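Local coordinates for putative phytoene/squalene synthase YisP (Bacillus subtilis subsp. subtilis, PDB 3WE9), which hydrolyses farnesyl diphosphate to farnesol and diphosphate, an activity involved in biofilm formation, at residues 125-130 with 156-161; 50-55 with 101-105; 138-142 with 226-230; 39-43 with 90-94. One frame throughout, in Å; residues are numbered along the deposited sequence.

Contact 1: 125-130 with 156-161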
loop_
_atom_site.group_PDB
_atom_site.type_symbol
_atom_site.label_atom_id
_atom_site.label_comp_id
_atom_site.label_asym_id
_atom_site.label_seq_id
_atom_site.Cartn_x
_atom_site.Cartn_y
_atom_site.Cartn_z
ATOM N N ALA A 125 -7.682 -3.432 -5.910
ATOM C CA ALA A 125 -6.650 -2.558 -5.358
ATOM C C ALA A 125 -7.334 -1.307 -4.809
ATOM O O ALA A 125 -6.895 -0.718 -3.826
ATOM C CB ALA A 125 -5.653 -2.177 -6.445
ATOM N N TYR A 126 -8.420 -0.915 -5.465
ATOM C CA TYR A 126 -9.185 0.259 -5.064
ATOM C C TYR A 126 -9.847 0.059 -3.705
ATOM O O TYR A 126 -9.762 0.927 -2.832
ATOM C CB TYR A 126 -10.249 0.569 -6.125
ATOM C CG TYR A 126 -11.250 1.634 -5.721
ATOM C CD1 TYR A 126 -10.832 2.915 -5.363
ATOM C CD2 TYR A 126 -12.615 1.356 -5.692
ATOM C CE1 TYR A 126 -11.749 3.897 -4.985
ATOM C CE2 TYR A 126 -13.545 2.329 -5.316
ATOM C CZ TYR A 126 -13.103 3.596 -4.965
ATOM O OH TYR A 126 -14.012 4.563 -4.605
ATOM N N ARG A 127 -10.478 -1.096 -3.520
ATOM C CA ARG A 127 -11.183 -1.400 -2.277
ATOM C C ARG A 127 -10.271 -1.657 -1.086
ATOM O O ARG A 127 -10.720 -1.617 0.058
ATOM C CB ARG A 127 -12.098 -2.615 -2.470
ATOM C CG ARG A 127 -13.076 -2.496 -3.624
ATOM C CD ARG A 127 -13.962 -3.742 -3.703
ATOM N NE ARG A 127 -13.172 -4.972 -3.780
ATOM C CZ ARG A 127 -13.069 -5.738 -4.866
ATOM N NH1 ARG A 127 -13.706 -5.409 -5.979
ATOM N NH2 ARG A 127 -12.331 -6.837 -4.839
ATOM N N THR A 128 -8.997 -1.940 -1.348
ATOM C CA THR A 128 -8.056 -2.198 -0.266
ATOM C C THR A 128 -7.047 -1.052 -0.134
ATOM O O THR A 128 -7.144 -0.240 0.792
ATOM C CB THR A 128 -7.332 -3.559 -0.467
ATOM O OG1 THR A 128 -6.769 -3.628 -1.787
ATOM C CG2 THR A 128 -8.321 -4.717 -0.284
ATOM N N GLY A 129 -6.091 -0.977 -1.059
ATOM C CA GLY A 129 -5.112 0.098 -1.014
ATOM C C GLY A 129 -5.748 1.474 -1.142
ATOM O O GLY A 129 -5.395 2.398 -0.407
ATOM N N GLY A 130 -6.685 1.617 -2.076
ATOM C CA GLY A 130 -7.349 2.900 -2.260
ATOM C C GLY A 130 -8.097 3.315 -1.006
ATOM O O GLY A 130 -8.098 4.491 -0.617
ATOM N N GLY A 156 -2.639 4.924 -2.522
ATOM C CA GLY A 156 -2.907 3.652 -1.872
ATOM C C GLY A 156 -3.174 2.543 -2.873
ATOM O O GLY A 156 -2.714 1.411 -2.705
ATOM N N LEU A 157 -3.937 2.876 -3.907
ATOM C CA LEU A 157 -4.278 1.943 -4.976
ATOM C C LEU A 157 -2.984 1.472 -5.653
ATOM O O LEU A 157 -2.750 0.277 -5.809
ATOM C CB LEU A 157 -5.183 2.665 -5.989
ATOM C CG LEU A 157 -5.767 2.116 -7.305
ATOM C CD1 LEU A 157 -4.964 0.953 -7.848
ATOM C CD2 LEU A 157 -7.202 1.730 -7.082
ATOM N N ALA A 158 -2.144 2.428 -6.041
ATOM C CA ALA A 158 -0.877 2.118 -6.703
ATOM C C ALA A 158 0.030 1.247 -5.824
ATOM O O ALA A 158 0.661 0.300 -6.302
ATOM C CB ALA A 158 -0.157 3.413 -7.067
ATOM N N ILE A 159 0.098 1.573 -4.538
ATOM C CA ILE A 159 0.933 0.808 -3.615
ATOM C C ILE A 159 0.472 -0.649 -3.535
ATOM O O ILE A 159 1.287 -1.576 -3.460
ATOM C CB ILE A 159 0.919 1.461 -2.215
ATOM C CG1 ILE A 159 1.710 2.778 -2.261
ATOM C CG2 ILE A 159 1.485 0.506 -1.176
ATOM C CD1 ILE A 159 1.584 3.637 -0.993
ATOM N N GLN A 160 -0.840 -0.857 -3.559
ATOM C CA GLN A 160 -1.365 -2.217 -3.516
ATOM C C GLN A 160 -0.975 -2.943 -4.811
ATOM O O GLN A 160 -0.595 -4.117 -4.796
ATOM C CB GLN A 160 -2.887 -2.191 -3.348
ATOM C CG GLN A 160 -3.494 -3.556 -3.090
ATOM C CD GLN A 160 -3.040 -4.161 -1.769
ATOM O OE1 GLN A 160 -1.847 -4.317 -1.521
ATOM N NE2 GLN A 160 -3.998 -4.507 -0.917
ATOM N N LEU A 161 -1.058 -2.243 -5.936
ATOM C CA LEU A 161 -0.679 -2.845 -7.210
ATOM C C LEU A 161 0.798 -3.206 -7.187
ATOM O O LEU A 161 1.198 -4.257 -7.691
ATOM C CB LEU A 161 -0.950 -1.892 -8.376
ATOM C CG LEU A 161 -2.419 -1.677 -8.763
ATOM C CD1 LEU A 161 -2.500 -0.682 -9.925
ATOM C CD2 LEU A 161 -3.054 -3.007 -9.150
#
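Gln-160 reaches Thr-128 by leaving its helix with CG trans to the backbone N (chi1 -172°) and then folding at chi2 (65°), which swings the amide toward the neighbouring helix. Gln-160 NE2 sends a nearly straight hydrogen bond, 3.0 Å long, to Thr-128 OG1, with the acceptor close to the amide plane. The hydroxyl donates one hydrogen bond, to Tyr-124 O one turn earlier, and accepts another, so threonine suits this buried place. Beside this bond, the segments 125-130 and 156-161, on helices 118-140 and 145-165, cross at 104° with their axes 7.1 Å apart, a close crossing inside the all-helical terpenoid synthase fold. Glycine makes it possible. Gly-129 CA lies 3.2 Å from Gly-156 O and Gly-156 CA 3.1 Å from Gly-129 O, a reciprocal pair of CA-H...O contacts that leaves no room for a side chain on either residue. Helix 118-140 widens here into a pi-type turn, Gly-130 N bonding to Ala-125 O. The small methyl of Ala-125 packs against two leucines, with CB 3.5 Å from Leu-157 CD1, a tight fit, and 3.8 Å from Leu-161 CD2. Both leucines also touch helix 199-221, at Tyr-215 and Ala-212 respectively.

Contact 2: 50-55 with 101-105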
loop_
_atom_site.group_PDB
_atom_site.type_symbol
_atom_site.label_atom_id
_atom_site.label_comp_id
_atom_site.label_asym_id
_atom_site.label_seq_id
_atom_site.Cartn_x
_atom_site.Cartn_y
_atom_site.Cartn_z
ATOM N N PHE A 50 -4.323 -1.692 11.681
ATOM C CA PHE A 50 -5.690 -2.158 11.499
ATOM C C PHE A 50 -5.776 -2.920 10.180
ATOM O O PHE A 50 -6.323 -4.020 10.119
ATOM C CB PHE A 50 -6.660 -0.973 11.458
ATOM C CG PHE A 50 -8.011 -1.318 10.896
ATOM C CD1 PHE A 50 -8.967 -1.957 11.681
ATOM C CD2 PHE A 50 -8.313 -1.034 9.566
ATOM C CE1 PHE A 50 -10.206 -2.309 11.147
ATOM C CE2 PHE A 50 -9.544 -1.381 9.021
ATOM C CZ PHE A 50 -10.494 -2.021 9.814
ATOM N N CYS A 51 -5.235 -2.319 9.124
ATOM C CA CYS A 51 -5.239 -2.937 7.804
ATOM C C CYS A 51 -4.543 -4.297 7.826
ATOM O O CYS A 51 -5.095 -5.291 7.348
ATOM C CB CYS A 51 -4.561 -2.012 6.786
ATOM S SG CYS A 51 -5.530 -0.527 6.375
ATOM N N HIS A 52 -3.335 -4.340 8.383
ATOM C CA HIS A 52 -2.581 -5.585 8.467
ATOM C C HIS A 52 -3.381 -6.637 9.229
ATOM O O HIS A 52 -3.547 -7.765 8.758
ATOM C CB HIS A 52 -1.243 -5.365 9.176
ATOM C CG HIS A 52 -0.444 -6.620 9.359
ATOM N ND1 HIS A 52 0.125 -7.300 8.303
ATOM C CD2 HIS A 52 -0.137 -7.328 10.472
ATOM C CE1 HIS A 52 0.747 -8.373 8.757
ATOM N NE2 HIS A 52 0.604 -8.414 10.070
ATOM N N THR A 53 -3.873 -6.257 10.406
ATOM C CA THR A 53 -4.657 -7.160 11.245
ATOM C C THR A 53 -5.847 -7.744 10.495
ATOM O O THR A 53 -6.063 -8.957 10.504
ATOM C CB THR A 53 -5.178 -6.441 12.510
ATOM O OG1 THR A 53 -4.077 -6.135 13.372
ATOM C CG2 THR A 53 -6.171 -7.322 13.261
ATOM N N ALA A 54 -6.616 -6.877 9.849
ATOM C CA ALA A 54 -7.786 -7.311 9.100
ATOM C C ALA A 54 -7.401 -8.180 7.904
ATOM O O ALA A 54 -8.170 -9.043 7.487
ATOM C CB ALA A 54 -8.582 -6.098 8.629
ATOM N N ALA A 55 -6.208 -7.951 7.362
ATOM C CA ALA A 55 -5.722 -8.707 6.209
ATOM C C ALA A 55 -5.220 -10.093 6.609
ATOM O O ALA A 55 -4.804 -10.885 5.760
ATOM C CB ALA A 55 -4.612 -7.930 5.509
ATOM N N PHE A 101 -12.911 2.043 6.130
ATOM C CA PHE A 101 -12.544 0.942 7.011
ATOM C C PHE A 101 -13.476 -0.242 6.762
ATOM O O PHE A 101 -13.040 -1.399 6.760
ATOM C CB PHE A 101 -12.616 1.390 8.473
ATOM C CG PHE A 101 -11.561 2.390 8.848
ATOM C CD1 PHE A 101 -10.265 1.978 9.154
ATOM C CD2 PHE A 101 -11.850 3.747 8.849
ATOM C CE1 PHE A 101 -9.267 2.911 9.456
ATOM C CE2 PHE A 101 -10.865 4.689 9.147
ATOM C CZ PHE A 101 -9.571 4.272 9.451
ATOM N N ARG A 102 -14.756 0.052 6.545
ATOM C CA ARG A 102 -15.735 -0.994 6.273
ATOM C C ARG A 102 -15.379 -1.614 4.928
ATOM O O ARG A 102 -15.271 -2.834 4.798
ATOM C CB ARG A 102 -17.147 -0.405 6.204
ATOM C CG ARG A 102 -17.578 0.337 7.459
ATOM C CD ARG A 102 -18.929 1.006 7.250
ATOM N NE ARG A 102 -19.322 1.836 8.385
ATOM C CZ ARG A 102 -19.493 1.380 9.621
ATOM N NH1 ARG A 102 -19.305 0.093 9.891
ATOM N NH2 ARG A 102 -19.858 2.209 10.591
ATOM N N GLU A 103 -15.195 -0.751 3.933
ATOM C CA GLU A 103 -14.837 -1.174 2.584
ATOM C C GLU A 103 -13.690 -2.174 2.613
ATOM O O GLU A 103 -13.770 -3.244 2.009
ATOM C CB GLU A 103 -14.435 0.043 1.750
ATOM C CG GLU A 103 -15.552 0.635 0.915
ATOM C CD GLU A 103 -15.680 -0.045 -0.436
ATOM O OE1 GLU A 103 -16.011 -1.252 -0.475
ATOM O OE2 GLU A 103 -15.439 0.631 -1.462
ATOM N N PHE A 104 -12.626 -1.817 3.324
ATOM C CA PHE A 104 -11.448 -2.666 3.431
ATOM C C PHE A 104 -11.797 -4.037 4.007
ATOM O O PHE A 104 -11.386 -5.064 3.470
ATOM C CB PHE A 104 -10.392 -1.974 4.298
ATOM C CG PHE A 104 -9.046 -2.642 4.268
ATOM C CD1 PHE A 104 -8.775 -3.734 5.084
ATOM C CD2 PHE A 104 -8.051 -2.180 3.411
ATOM C CE1 PHE A 104 -7.528 -4.359 5.051
ATOM C CE2 PHE A 104 -6.799 -2.798 3.368
ATOM C CZ PHE A 104 -6.538 -3.888 4.188
ATOM N N ILE A 105 -12.561 -4.052 5.094
ATOM C CA ILE A 105 -12.959 -5.305 5.727
ATOM C C ILE A 105 -13.711 -6.210 4.755
ATOM O O ILE A 105 -13.386 -7.389 4.620
ATOM C CB ILE A 105 -13.857 -5.060 6.962
ATOM C CG1 ILE A 105 -13.039 -4.429 8.088
ATOM C CG2 ILE A 105 -14.470 -6.378 7.430
ATOM C CD1 ILE A 105 -11.891 -5.297 8.561
#
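Phe-50, Cys-51 and Ala-54 of helix 38-54 meet Phe-101, Phe-104 and Ile-105 of helix 98-107 in an aromatic-rich interface between two roughly parallel helices of the all-helical isoprenoid synthase fold, beside a site where a triethylene glycol molecule, probably from the crystallisation liquor, lies near Phe-104. The axes of the two short segments stay 10.7 Å apart, a spacing that large rings can fill. Phe-50 and Phe-101 form an offset edge-to-face pair: the edge of Phe-101 is directed at the face of Phe-50, the planes are 72° apart and the centroids 5.3 Å. Phe-101 CD1 makes the closest approach, 3.4 Å from Phe-50 CE2. Phe-104 extends with CG trans to the backbone N (chi1 -169°), which carries its ring across to the other helix. Cys-51 SG sits over one face of that ring, 4.2 Å from the Phe-104 centroid and 17° off the normal, a sulfur-aromatic contact in which the polarisable thiol suits the pi cloud. Cys-51 O lies 3.5 Å from Phe-104 CE1. Ala-54 presents only a methyl, small enough to meet two groups: CB is 4.1 Å from Phe-104 CE1, at the ring edge, and packs tightly on Ile-105 CD1 at 3.4 Å. Ile-105 CD1 also lies 3.8 Å from Phe-50 CZ, so the CG1-CD1 arm of the branched isoleucine reaches both Ala-54 and Phe-50. Helix 118-140 lies against the interface, Met-135 touching Cys-51, Phe-101 and Phe-104, while Phe-87 of helix 84-94 meets both Phe-50 and Phe-101.

Contact 3: 138-142 with 226-230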
loop_
_atom_site.group_PDB
_atom_site.type_symbol
_atom_site.label_atom_id
_atom_site.label_comp_id
_atom_site.label_asym_id
_atom_site.label_seq_id
_atom_site.Cartn_x
_atom_site.Cartn_y
_atom_site.Cartn_z
ATOM N N PRO A 138 -7.363 12.217 6.274
ATOM C CA PRO A 138 -7.499 13.206 7.354
ATOM C C PRO A 138 -6.224 13.389 8.177
ATOM O O PRO A 138 -6.029 14.422 8.820
ATOM C CB PRO A 138 -8.648 12.651 8.191
ATOM C CG PRO A 138 -9.457 11.879 7.192
ATOM C CD PRO A 138 -8.392 11.171 6.400
ATOM N N ILE A 139 -5.361 12.382 8.154
ATOM C CA ILE A 139 -4.104 12.440 8.886
ATOM C C ILE A 139 -3.054 13.200 8.069
ATOM O O ILE A 139 -2.255 13.963 8.611
ATOM C CB ILE A 139 -3.596 11.009 9.195
ATOM C CG1 ILE A 139 -4.587 10.301 10.129
ATOM C CG2 ILE A 139 -2.202 11.065 9.814
ATOM C CD1 ILE A 139 -4.283 8.828 10.381
ATOM N N LEU A 140 -3.080 13.001 6.755
ATOM C CA LEU A 140 -2.127 13.645 5.858
ATOM C C LEU A 140 -2.426 15.126 5.620
ATOM O O LEU A 140 -1.520 15.909 5.334
ATOM C CB LEU A 140 -2.107 12.909 4.513
ATOM C CG LEU A 140 -1.816 11.410 4.621
ATOM C CD1 LEU A 140 -1.960 10.737 3.246
ATOM C CD2 LEU A 140 -0.413 11.216 5.179
ATOM N N THR A 141 -3.689 15.516 5.731
ATOM C CA THR A 141 -4.029 16.914 5.504
ATOM C C THR A 141 -5.269 17.369 6.246
ATOM O O THR A 141 -6.282 16.680 6.262
ATOM C CB THR A 141 -4.232 17.223 3.998
ATOM O OG1 THR A 141 -4.475 18.626 3.835
ATOM C CG2 THR A 141 -5.427 16.463 3.448
ATOM N N ARG A 142 -5.169 18.550 6.844
ATOM C CA ARG A 142 -6.260 19.142 7.596
ATOM C C ARG A 142 -7.122 20.089 6.758
ATOM O O ARG A 142 -8.310 20.249 7.030
ATOM C CB ARG A 142 -5.705 19.899 8.812
ATOM C CG ARG A 142 -4.528 20.838 8.504
ATOM C CD ARG A 142 -4.365 21.877 9.624
ATOM N NE ARG A 142 -3.145 22.678 9.511
ATOM C CZ ARG A 142 -2.010 22.404 10.151
ATOM N NH1 ARG A 142 -1.936 21.350 10.953
ATOM N NH2 ARG A 142 -0.951 23.188 9.998
ATOM N N PHE A 226 0.045 18.928 -0.842
ATOM C CA PHE A 226 0.033 18.394 0.515
ATOM C C PHE A 226 0.732 19.373 1.445
ATOM O O PHE A 226 1.656 20.067 1.032
ATOM C CB PHE A 226 0.763 17.051 0.569
ATOM C CG PHE A 226 -0.067 15.892 0.110
ATOM C CD1 PHE A 226 -0.933 15.254 0.993
ATOM C CD2 PHE A 226 0.011 15.441 -1.205
ATOM C CE1 PHE A 226 -1.715 14.173 0.574
ATOM C CE2 PHE A 226 -0.764 14.365 -1.637
ATOM C CZ PHE A 226 -1.628 13.729 -0.745
ATOM N N PRO A 227 0.300 19.443 2.713
ATOM C CA PRO A 227 0.958 20.370 3.639
ATOM C C PRO A 227 2.404 19.928 3.840
ATOM O O PRO A 227 2.716 18.736 3.714
ATOM C CB PRO A 227 0.115 20.245 4.910
ATOM C CG PRO A 227 -0.418 18.841 4.840
ATOM C CD PRO A 227 -0.789 18.707 3.381
ATOM N N GLN A 228 3.289 20.874 4.142
ATOM C CA GLN A 228 4.695 20.540 4.337
ATOM C C GLN A 228 4.932 19.395 5.321
ATOM O O GLN A 228 5.822 18.572 5.101
ATOM C CB GLN A 228 5.489 21.770 4.794
ATOM C CG GLN A 228 5.553 22.878 3.758
ATOM C CD GLN A 228 6.422 22.527 2.557
ATOM O OE1 GLN A 228 6.221 23.049 1.460
ATOM N NE2 GLN A 228 7.405 21.657 2.766
ATOM N N TYR A 229 4.145 19.327 6.393
ATOM C CA TYR A 229 4.354 18.268 7.374
ATOM C C TYR A 229 4.134 16.848 6.848
ATOM O O TYR A 229 4.599 15.899 7.464
ATOM C CB TYR A 229 3.508 18.507 8.641
ATOM C CG TYR A 229 1.998 18.376 8.496
ATOM C CD1 TYR A 229 1.377 17.124 8.452
ATOM C CD2 TYR A 229 1.190 19.511 8.454
ATOM C CE1 TYR A 229 -0.017 17.009 8.373
ATOM C CE2 TYR A 229 -0.198 19.412 8.373
ATOM C CZ TYR A 229 -0.798 18.166 8.333
ATOM O OH TYR A 229 -2.172 18.085 8.248
ATOM N N SER A 230 3.447 16.694 5.717
ATOM C CA SER A 230 3.221 15.351 5.169
ATOM C C SER A 230 3.794 15.116 3.763
ATOM O O SER A 230 3.695 14.009 3.224
ATOM C CB SER A 230 1.718 15.007 5.188
ATOM O OG SER A 230 0.960 15.845 4.330
HETATM O O HOH W 1 -3.141 16.432 10.128
#
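Tyr-229 reaches across to residues 139-142 with the outer half of its ring and its hydroxyl. From CB, which points toward them, CG is set between the backbone N and the carbonyl carbon (chi1 68°), and the ring extends over the end of helix 118-140. On one side Tyr-229 CE1 lies 3.6 Å from Leu-140 O and 3.8 Å from Ile-139 O, which is at the ring edge and in its plane. On the other side Tyr-229 CE2 lies over one face of the Arg-142 guanidinium, 3.7 Å from NH1, with the two planes 38° apart. Pro-227 CG rests over one ring face, toward its rim. At the tip, Tyr-229 OH is 2.7 Å from a water that donates to Ile-139 O at 3.0 Å, bridging that carbonyl to the phenol. Tyrosine suits the place with a flat, packable body and a polar end. The carbonyl of Leu-140 is gripped by Ser-230 OG, which donates a 2.7 Å hydrogen bond in the carbonyl plane, on a lone pair (C=O...O angle 139°), while Pro-227 CG comes to 3.2 Å from Leu-140 O. The contact joins the end of helix 118-140 to the loop residues 226-227 and the weakly bonded first turn of helix 228-250. Leu-148 of helix 145-165 packs on Thr-141 and Phe-226, and the side chain of Ile-139 touches Gln-40, Ala-43 and Val-47 of helix 38-54.

Contact 4: 39-43 with 90-94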
loop_
_atom_site.group_PDB
_atom_site.type_symbol
_atom_site.label_atom_id
_atom_site.label_comp_id
_atom_site.label_asym_id
_atom_site.label_seq_id
_atom_site.Cartn_x
_atom_site.Cartn_y
_atom_site.Cartn_z
ATOM N N LYS A 39 2.119 12.920 16.470
ATOM C CA LYS A 39 0.684 12.663 16.547
ATOM C C LYS A 39 0.152 12.004 15.273
ATOM O O LYS A 39 -0.549 10.992 15.335
ATOM C CB LYS A 39 -0.084 13.960 16.822
ATOM C CG LYS A 39 -1.564 13.730 17.090
ATOM C CD LYS A 39 -2.322 15.038 17.258
ATOM C CE LYS A 39 -1.920 15.765 18.523
ATOM N NZ LYS A 39 -2.600 17.093 18.610
ATOM N N GLN A 40 0.481 12.578 14.120
ATOM C CA GLN A 40 0.038 12.013 12.849
ATOM C C GLN A 40 0.692 10.644 12.588
ATOM O O GLN A 40 0.040 9.709 12.131
ATOM C CB GLN A 40 0.367 12.977 11.701
ATOM C CG GLN A 40 -0.573 14.179 11.585
ATOM C CD GLN A 40 -0.202 15.344 12.492
ATOM O OE1 GLN A 40 0.652 15.228 13.370
ATOM N NE2 GLN A 40 -0.855 16.479 12.278
ATOM N N ARG A 41 1.984 10.545 12.884
ATOM C CA ARG A 41 2.749 9.310 12.682
ATOM C C ARG A 41 2.100 8.129 13.399
ATOM O O ARG A 41 1.821 7.085 12.798
ATOM C CB ARG A 41 4.178 9.501 13.207
ATOM C CG ARG A 41 5.134 8.336 12.955
ATOM C CD ARG A 41 6.444 8.568 13.702
ATOM N NE ARG A 41 6.927 9.934 13.507
ATOM C CZ ARG A 41 7.611 10.626 14.415
ATOM N NH1 ARG A 41 7.902 10.084 15.591
ATOM N NH2 ARG A 41 7.987 11.869 14.155
ATOM N N GLN A 42 1.863 8.298 14.695
ATOM C CA GLN A 42 1.257 7.238 15.487
ATOM C C GLN A 42 -0.135 6.892 14.985
ATOM O O GLN A 42 -0.519 5.720 14.954
ATOM C CB GLN A 42 1.236 7.643 16.965
ATOM C CG GLN A 42 2.645 7.727 17.543
ATOM C CD GLN A 42 2.672 7.875 19.050
ATOM O OE1 GLN A 42 3.681 7.580 19.693
ATOM N NE2 GLN A 42 1.571 8.340 19.620
ATOM N N ALA A 43 -0.885 7.907 14.571
ATOM C CA ALA A 43 -2.227 7.684 14.043
ATOM C C ALA A 43 -2.121 6.806 12.795
ATOM O O ALA A 43 -2.920 5.896 12.594
ATOM C CB ALA A 43 -2.880 9.022 13.688
ATOM N N ALA A 90 -6.958 7.594 17.609
ATOM C CA ALA A 90 -6.642 8.162 16.300
ATOM C C ALA A 90 -7.920 8.621 15.607
ATOM O O ALA A 90 -7.975 9.693 15.001
ATOM C CB ALA A 90 -5.932 7.127 15.442
ATOM N N TYR A 91 -8.951 7.794 15.713
ATOM C CA TYR A 91 -10.241 8.075 15.106
ATOM C C TYR A 91 -10.834 9.391 15.611
ATOM O O TYR A 91 -11.316 10.216 14.830
ATOM C CB TYR A 91 -11.203 6.931 15.419
ATOM C CG TYR A 91 -12.461 6.948 14.592
ATOM C CD1 TYR A 91 -12.495 6.349 13.333
ATOM C CD2 TYR A 91 -13.617 7.570 15.059
ATOM C CE1 TYR A 91 -13.651 6.364 12.560
ATOM C CE2 TYR A 91 -14.779 7.595 14.295
ATOM C CZ TYR A 91 -14.788 6.987 13.047
ATOM O OH TYR A 91 -15.939 6.998 12.291
ATOM N N ARG A 92 -10.797 9.575 16.927
ATOM C CA ARG A 92 -11.340 10.773 17.555
ATOM C C ARG A 92 -10.446 11.998 17.379
ATOM O O ARG A 92 -10.926 13.128 17.306
ATOM C CB ARG A 92 -11.563 10.513 19.046
ATOM C CG ARG A 92 -12.697 9.544 19.352
ATOM C CD ARG A 92 -12.663 9.133 20.814
ATOM N NE ARG A 92 -12.188 10.238 21.632
ATOM C CZ ARG A 92 -11.063 10.218 22.339
ATOM N NH1 ARG A 92 -10.288 9.141 22.346
ATOM N NH2 ARG A 92 -10.701 11.294 23.017
ATOM N N THR A 93 -9.144 11.767 17.307
ATOM C CA THR A 93 -8.194 12.855 17.156
ATOM C C THR A 93 -8.199 13.483 15.768
ATOM O O THR A 93 -8.104 14.709 15.635
ATOM C CB THR A 93 -6.764 12.369 17.474
ATOM O OG1 THR A 93 -6.736 11.805 18.792
ATOM C CG2 THR A 93 -5.771 13.523 17.386
ATOM N N PHE A 94 -8.319 12.648 14.739
ATOM C CA PHE A 94 -8.298 13.129 13.359
ATOM C C PHE A 94 -9.630 13.091 12.618
ATOM O O PHE A 94 -9.680 13.345 11.411
ATOM C CB PHE A 94 -7.235 12.354 12.579
ATOM C CG PHE A 94 -5.837 12.674 13.017
ATOM C CD1 PHE A 94 -5.199 13.825 12.556
ATOM C CD2 PHE A 94 -5.181 11.862 13.942
ATOM C CE1 PHE A 94 -3.927 14.170 13.014
ATOM C CE2 PHE A 94 -3.906 12.195 14.410
ATOM C CZ PHE A 94 -3.278 13.353 13.944
#
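Phe-94 pushes its ring against Lys-39, Gln-40 and Ala-43 of helix 38-54. CG stands trans to the carbonyl carbon and beside the backbone N (chi1 -68°), an orientation that sends the ring out of helix 84-94 toward the partner. The nearest neighbour differs from one outer ring atom to the next: Ala-43 CB is 3.4 Å from CE2 of Phe-94, Lys-39 CG is 3.6 Å from its CZ, and Gln-40 CG is 3.6 Å from its CE1. Gln-40 crosses the phenylalanine at about a right angle, bending at chi2; its amide plane is turned 51° from the ring, and NE2 comes in at the ring edge, in plane. Lys-39 passes obliquely, its CD 3.8 Å from Thr-93 CG2. The hydroxyl of Thr-93 turns back to His-89 O, leaving its methyl for this contact. Ala-43 CB meets Ala-90 CB at 4.0 Å, a closeness the small methyls allow. The segments run at 138°, joining two helices of the all-helical fold, and Ile-139 of helix 118-140 touches Gln-40, Ala-43 and Phe-94. No hydrogen bond crosses between the segments, consistent with a pair held mainly by apolar contact and shape, the lysine contributing its methylenes and the glutamine its CG and edge-on amide.

Overall arrangement
Contact 1 lies deepest, its centre about 6 Å from the chain centre, while contacts 3 and 4 lie 18 and 19 Å out, on the same side. Contacts 1 and 3 are buried, contact 3 despite its distance from the centre; contacts 2 and 4 are partly so. Helix 118-140 takes part in contacts 1 and 3, and helix 38-54 in contacts 2 and 4. Contacts 1 and 2 touch where Phe-104 meets the backbone of Thr-128; contacts 3 and 4 touch through Ile-139. Chemistry changes with place: glycines allow a close crossing at the centre, aromatic rings and sulfur fill the wider gap of contact 2, polar groups and water secure the helix ends of contact 3, and contact 4 relies on apolar packing.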